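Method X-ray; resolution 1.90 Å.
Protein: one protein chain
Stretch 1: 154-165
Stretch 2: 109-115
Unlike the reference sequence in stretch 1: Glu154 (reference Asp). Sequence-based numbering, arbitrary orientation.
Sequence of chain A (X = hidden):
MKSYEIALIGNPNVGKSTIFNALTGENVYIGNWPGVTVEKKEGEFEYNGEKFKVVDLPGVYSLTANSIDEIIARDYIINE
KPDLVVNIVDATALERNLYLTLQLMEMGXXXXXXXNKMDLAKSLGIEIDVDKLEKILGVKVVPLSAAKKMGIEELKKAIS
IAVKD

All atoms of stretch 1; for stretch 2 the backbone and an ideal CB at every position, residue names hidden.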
ATOM      1  N   GLU A 154      -7.073   1.794 -10.997  1.00 24.51           N
ATOM      2  CA  GLU A 154      -6.798   3.139 -10.496  1.00 26.92           C
ATOM      3  C   GLU A 154      -5.494   3.140  -9.720  1.00 22.89           C
ATOM      4  O   GLU A 154      -4.679   4.051  -9.869  1.00 27.76           O
ATOM      5  CB  GLU A 154      -7.932   3.665  -9.614  1.00 26.51           C
ATOM      6  CG  GLU A 154      -9.105   4.195 -10.414  1.00 44.30           C
ATOM      7  CD  GLU A 154      -9.840   3.080 -11.097  1.00 48.20           C
ATOM      8  OE1 GLU A 154      -9.999   3.125 -12.336  1.00 59.51           O
ATOM      9  OE2 GLU A 154     -10.248   2.141 -10.379  1.00 39.01           O
ATOM     10  N   LEU A 155      -5.296   2.109  -8.904  1.00 29.99           N
ATOM     11  CA  LEU A 155      -4.067   1.977  -8.121  1.00 27.42           C
ATOM     12  C   LEU A 155      -2.859   1.852  -9.040  1.00 27.31           C
ATOM     13  O   LEU A 155      -1.859   2.531  -8.828  1.00 26.48           O
ATOM     14  CB  LEU A 155      -4.134   0.784  -7.162  1.00 27.01           C
ATOM     15  CG  LEU A 155      -2.920   0.579  -6.231  1.00 27.71           C
ATOM     16  CD1 LEU A 155      -2.577   1.856  -5.477  1.00 27.01           C
ATOM     17  CD2 LEU A 155      -3.172  -0.569  -5.248  1.00 23.31           C
ATOM     18  N   LYS A 156      -2.948   1.001 -10.061  1.00 30.68           N
ATOM     19  CA  LYS A 156      -1.846   0.871 -11.021  1.00 33.45           C
ATOM     20  C   LYS A 156      -1.532   2.209 -11.678  1.00 28.80           C
ATOM     21  O   LYS A 156      -0.377   2.535 -11.953  1.00 28.49           O
ATOM     22  CB  LYS A 156      -2.163  -0.161 -12.099  1.00 30.77           C
ATOM     23  CG  LYS A 156      -2.124  -1.604 -11.624  1.00 32.15           C
ATOM     24  CD  LYS A 156      -2.560  -2.524 -12.756  1.00 35.23           C
ATOM     25  CE  LYS A 156      -2.326  -3.985 -12.420  1.00 40.29           C
ATOM     26  NZ  LYS A 156      -2.841  -4.861 -13.513  1.00 40.82           N
ATOM     27  N   LYS A 157      -2.570   2.993 -11.928  1.00 30.62           N
ATOM     28  CA  LYS A 157      -2.384   4.267 -12.599  1.00 30.83           C
ATOM     29  C   LYS A 157      -1.755   5.288 -11.664  1.00 26.80           C
ATOM     30  O   LYS A 157      -0.835   6.011 -12.054  1.00 26.44           O
ATOM     31  CB  LYS A 157      -3.708   4.790 -13.161  1.00 30.64           C
ATOM     32  CG  LYS A 157      -3.633   6.190 -13.743  1.00 40.99           C
ATOM     33  CD  LYS A 157      -4.920   6.545 -14.478  1.00 50.42           C
ATOM     34  CE  LYS A 157      -5.177   8.045 -14.460  1.00 57.79           C
ATOM     35  NZ  LYS A 157      -4.191   8.808 -15.272  1.00 62.52           N
ATOM     36  N   ALA A 158      -2.261   5.352 -10.437  1.00 31.00           N
ATOM     37  CA  ALA A 158      -1.736   6.271  -9.444  1.00 27.49           C
ATOM     38  C   ALA A 158      -0.283   5.951  -9.167  1.00 26.73           C
ATOM     39  O   ALA A 158       0.541   6.855  -9.036  1.00 34.29           O
ATOM     40  CB  ALA A 158      -2.547   6.200  -8.164  1.00 25.21           C
ATOM     41  N   ILE A 159       0.035   4.661  -9.082  1.00 23.20           N
ATOM     42  CA  ILE A 159       1.430   4.239  -8.900  1.00 23.24           C
ATOM     43  C   ILE A 159       2.345   4.758 -10.019  1.00 27.07           C
ATOM     44  O   ILE A 159       3.379   5.379  -9.765  1.00 27.56           O
ATOM     45  CB  ILE A 159       1.548   2.700  -8.808  1.00 20.15           C
ATOM     46  CG1 ILE A 159       0.977   2.204  -7.485  1.00 19.06           C
ATOM     47  CG2 ILE A 159       2.993   2.254  -8.960  1.00 30.55           C
ATOM     48  CD1 ILE A 159       0.986   0.686  -7.340  1.00 22.85           C
ATOM     49  N   SER A 160       1.966   4.517 -11.264  1.00 29.02           N
ATOM     50  CA  SER A 160       2.817   4.911 -12.388  1.00 32.74           C
ATOM     51  C   SER A 160       3.086   6.421 -12.470  1.00 26.21           C
ATOM     52  O   SER A 160       4.066   6.846 -13.060  1.00 33.87           O
ATOM     53  CB  SER A 160       2.210   4.427 -13.706  1.00 38.57           C
ATOM     54  OG  SER A 160       1.058   5.179 -14.005  1.00 36.36           O
ATOM     55  N   ILE A 161       2.189   7.226 -11.914  1.00 32.97           N
ATOM     56  CA  ILE A 161       2.381   8.671 -11.876  1.00 32.87           C
ATOM     57  C   ILE A 161       3.257   9.034 -10.683  1.00 34.37           C
ATOM     58  O   ILE A 161       4.159   9.871 -10.795  1.00 31.81           O
ATOM     59  CB  ILE A 161       1.031   9.416 -11.764  1.00 36.45           C
ATOM     60  CG1 ILE A 161       0.291   9.397 -13.103  1.00 37.48           C
ATOM     61  CG2 ILE A 161       1.237  10.853 -11.297  1.00 36.59           C
ATOM     62  CD1 ILE A 161      -1.218   9.724 -12.991  1.00 37.20           C
ATOM     63  N   ALA A 162       2.999   8.381  -9.551  1.00 30.79           N
ATOM     64  CA  ALA A 162       3.718   8.669  -8.314  1.00 34.14           C
ATOM     65  C   ALA A 162       5.215   8.339  -8.338  1.00 37.48           C
ATOM     66  O   ALA A 162       5.986   8.954  -7.602  1.00 34.99           O
ATOM     67  CB  ALA A 162       3.038   7.973  -7.126  1.00 37.02           C
ATOM     68  N   VAL A 163       5.634   7.368  -9.149  1.00 42.47           N
ATOM     69  CA  VAL A 163       7.053   6.997  -9.176  1.00 50.76           C
ATOM     70  C   VAL A 163       7.899   8.054  -9.876  1.00 62.02           C
ATOM     71  O   VAL A 163       9.123   8.079  -9.736  1.00 68.86           O
ATOM     72  CB  VAL A 163       7.327   5.627  -9.853  1.00 24.36           C
ATOM     73  CG1 VAL A 163       6.897   4.485  -8.963  1.00 26.36           C
ATOM     74  CG2 VAL A 163       6.682   5.557 -11.238  1.00 25.90           C
ATOM     75  N   LYS A 164       7.238   8.919 -10.637  1.00 63.74           N
ATOM     76  CA  LYS A 164       7.916   9.986 -11.353  1.00 68.02           C
ATOM     77  C   LYS A 164       7.943  11.253 -10.507  1.00 79.44           C
ATOM     78  O   LYS A 164       8.780  12.134 -10.709  1.00 80.68           O
ATOM     79  CB  LYS A 164       7.215  10.230 -12.685  1.00 64.32           C
ATOM     80  CG  LYS A 164       7.162   8.985 -13.560  1.00 63.79           C
ATOM     81  CD  LYS A 164       6.045   9.059 -14.586  1.00 65.42           C
ATOM     82  CE  LYS A 164       6.123   7.897 -15.568  1.00 65.01           C
ATOM     83  NZ  LYS A 164       6.256   6.582 -14.880  1.00 62.57           N
ATOM     84  N   ASP A 165       7.019  11.329  -9.552  1.00 86.90           N
ATOM     85  CA  ASP A 165       6.971  12.431  -8.598  1.00 92.82           C
ATOM     86  C   ASP A 165       7.960  12.200  -7.458  1.00 93.26           C
ATOM     87  O   ASP A 165       9.050  12.772  -7.437  1.00 94.01           O
ATOM     88  CB  ASP A 165       5.556  12.594  -8.031  1.00 95.54           C
ATOM     89  CG  ASP A 165       4.553  13.067  -9.072  1.00 98.58           C
ATOM     90  OD1 ASP A 165       3.521  13.651  -8.678  1.00 98.34           O
ATOM     91  OD2 ASP A 165       4.796  12.859 -10.281  1.00 99.85           O
ATOM     92  N   UNK A 109       9.908   8.961   2.850  1.00 44.72           N
ATOM     93  CA  UNK A 109       9.500   8.000   1.838  1.00 42.63           C
ATOM     94  C   UNK A 109       8.607   8.667   0.797  1.00 36.82           C
ATOM     95  O   UNK A 109       7.763   9.491   1.142  1.00 37.77           O
ATOM     96  CB  UNK A 109       8.776   6.817   2.483  1.00 42.63           C
ATOM     97  N   UNK A 110       8.827   8.335  -0.474  1.00 34.48           N
ATOM     98  CA  UNK A 110       7.906   8.714  -1.542  1.00 32.36           C
ATOM     99  C   UNK A 110       6.636   7.891  -1.391  1.00 31.76           C
ATOM    100  O   UNK A 110       6.637   6.685  -1.630  1.00 31.88           O
ATOM    101  CB  UNK A 110       8.534   8.507  -2.922  1.00 32.36           C
ATOM    102  N   UNK A 111       5.548   8.542  -1.006  1.00 33.60           N
ATOM    103  CA  UNK A 111       4.416   7.813  -0.458  1.00 34.28           C
ATOM    104  C   UNK A 111       3.145   7.958  -1.280  1.00 32.05           C
ATOM    105  O   UNK A 111       2.909   8.989  -1.907  1.00 31.77           O
ATOM    106  CB  UNK A 111       4.150   8.282   0.974  1.00 34.28           C
ATOM    107  N   UNK A 112       2.334   6.902  -1.259  1.00 29.25           N
ATOM    108  CA  UNK A 112       1.030   6.875  -1.909  1.00 27.73           C
ATOM    109  C   UNK A 112       0.099   6.042  -1.042  1.00 28.21           C
ATOM    110  O   UNK A 112       0.453   4.943  -0.607  1.00 30.35           O
ATOM    111  CB  UNK A 112       1.120   6.313  -3.329  1.00 27.73           C
ATOM    112  N   UNK A 113      -1.095   6.565  -0.800  1.00 26.54           N
ATOM    113  CA  UNK A 113      -2.021   5.939   0.130  1.00 28.97           C
ATOM    114  C   UNK A 113      -3.097   5.148  -0.613  1.00 29.07           C
ATOM    115  O   UNK A 113      -3.839   5.703  -1.421  1.00 33.75           O
ATOM    116  CB  UNK A 113      -2.666   6.997   1.027  1.00 28.97           C
ATOM    117  N   UNK A 114      -3.158   3.848  -0.349  1.00 26.94           N
ATOM    118  CA  UNK A 114      -4.219   3.002  -0.867  1.00 27.44           C
ATOM    119  C   UNK A 114      -5.220   2.740   0.255  1.00 29.20           C
ATOM    120  O   UNK A 114      -4.915   2.056   1.232  1.00 25.94           O
ATOM    121  CB  UNK A 114      -3.659   1.692  -1.426  1.00 27.44           C
ATOM    122  N   UNK A 115      -6.417   3.294   0.088  1.00 25.86           N
ATOM    123  CA  UNK A 115      -7.455   3.287   1.106  1.00 24.58           C
ATOM    124  C   UNK A 115      -8.419   2.147   0.814  1.00 25.96           C
ATOM    125  O   UNK A 115      -9.339   2.277  -0.007  1.00 23.17           O
ATOM    126  CB  UNK A 115      -8.190   4.628   1.156  1.00 24.58           C
TER

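The helix of stretch 1 runs almost antiparallel to the strand 111-115, at 170° between N-to-C directions and with axes 9.5 Å apart at closest approach. Three CA pairs set the register: Leu155 with position 114 (7.3 Å CA to CA), Ala162 with position 112 (7.2 Å CA to CA) and Val163 with position 110 (7.9 Å CA to CA).

At position 109 the ideal CB has nothing of stretch 1 within 5.5 Å, so stretch 1 places no demand on it. The residue is Ala109.

Position 110 precedes the strand, with phi/psi of -71/110, and its CA-to-CB bond points toward stretch 1. The nearest feature is a backbone acceptor: Ala162 O lies 5.3 Å from the ideal CB. A polar side chain of moderate length carrying a donor would suit, Asn or Gln for example, and Ser or Thr less obviously because of their shorter reach. The deposited residue is Asn110. With chi1 at -170° (t), its amide donates a hydrogen bond from Asn110 ND2 to Ala162 O, 3.0 Å long with an N-H...O angle of 159°. This is the sole hydrogen bond between the stretches.

Position 111 begins the strand (-118/149). Its CB points away, and stretch 1 cannot discriminate among side chains here; the residue is Leu111.

Position 112 turns back toward the helix. Its ideal CB is 4.6 Å from Ala162 CB, and the small side chain of Ala158 leaves room beside the larger Leu155 and Ile159. This apolar hollow would accept Leu, Ile, Met or perhaps Val. Leu112 occupies it with chi1 171° (t) and chi2 58° (p), and buries 81 Å² against stretch 1, the largest share of any residue in either stretch. Leu112 CD2 is 3.9 Å from Ala158 CB, 3.9 Å from Ile159 CG1, 4.3 Å from Leu155 CD1 and 4.4 Å from Ala162 CB. One methyl thus touches four helix residues.

Position 113 points away, as strand alternation predicts, and stretch 1 leaves its identity open. It is Leu113.

Position 114 faces the helix again, where Leu155 CD1 already reaches to 4.2 Å from the ideal CB. A small apolar residue fits readily, and a longer one would have to steer around that methyl. Ala114 makes the contact directly, Ala114 CB to Leu155 CD1 at 4.2 Å.

Position 115 has no stretch 1 atom within 5.5 Å of its ideal CB. The residue is Leu115.

Stretch 2 109-115: ANLLLAL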
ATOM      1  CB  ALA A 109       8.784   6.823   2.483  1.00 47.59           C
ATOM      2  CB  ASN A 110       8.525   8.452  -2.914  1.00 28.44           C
ATOM      3  CG  ASN A 110       7.707   9.055  -4.044  1.00 34.22           C
ATOM      4  OD1 ASN A 110       6.948  10.002  -3.835  1.00 40.96           O
ATOM      5  ND2 ASN A 110       7.867   8.518  -5.248  1.00 29.74           N
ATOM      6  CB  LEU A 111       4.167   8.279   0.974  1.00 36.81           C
ATOM      7  CG  LEU A 111       3.233   7.454   1.852  1.00 40.56           C
ATOM      8  CD1 LEU A 111       3.786   6.049   2.069  1.00 35.48           C
ATOM      9  CD2 LEU A 111       3.039   8.166   3.178  1.00 44.05           C
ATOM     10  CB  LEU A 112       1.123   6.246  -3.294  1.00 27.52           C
ATOM     11  CG  LEU A 112      -0.223   5.965  -3.962  1.00 34.62           C
ATOM     12  CD1 LEU A 112      -1.016   7.248  -4.082  1.00 41.82           C
ATOM     13  CD2 LEU A 112      -0.032   5.331  -5.341  1.00 34.86           C
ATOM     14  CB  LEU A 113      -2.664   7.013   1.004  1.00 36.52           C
ATOM     15  CG  LEU A 113      -2.720   6.728   2.502  1.00 47.17           C
ATOM     16  CD1 LEU A 113      -1.363   6.256   2.968  1.00 50.06           C
ATOM     17  CD2 LEU A 113      -3.144   7.974   3.266  1.00 46.97           C
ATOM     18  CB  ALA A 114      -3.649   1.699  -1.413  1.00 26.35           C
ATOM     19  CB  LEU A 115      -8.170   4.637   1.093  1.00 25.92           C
ATOM     20  CG  LEU A 115      -9.254   4.942   2.122  1.00 31.89           C
ATOM     21  CD1 LEU A 115      -8.679   5.012   3.527  1.00 34.77           C
ATOM     22  CD2 LEU A 115      -9.922   6.250   1.751  1.00 34.51           C
TER
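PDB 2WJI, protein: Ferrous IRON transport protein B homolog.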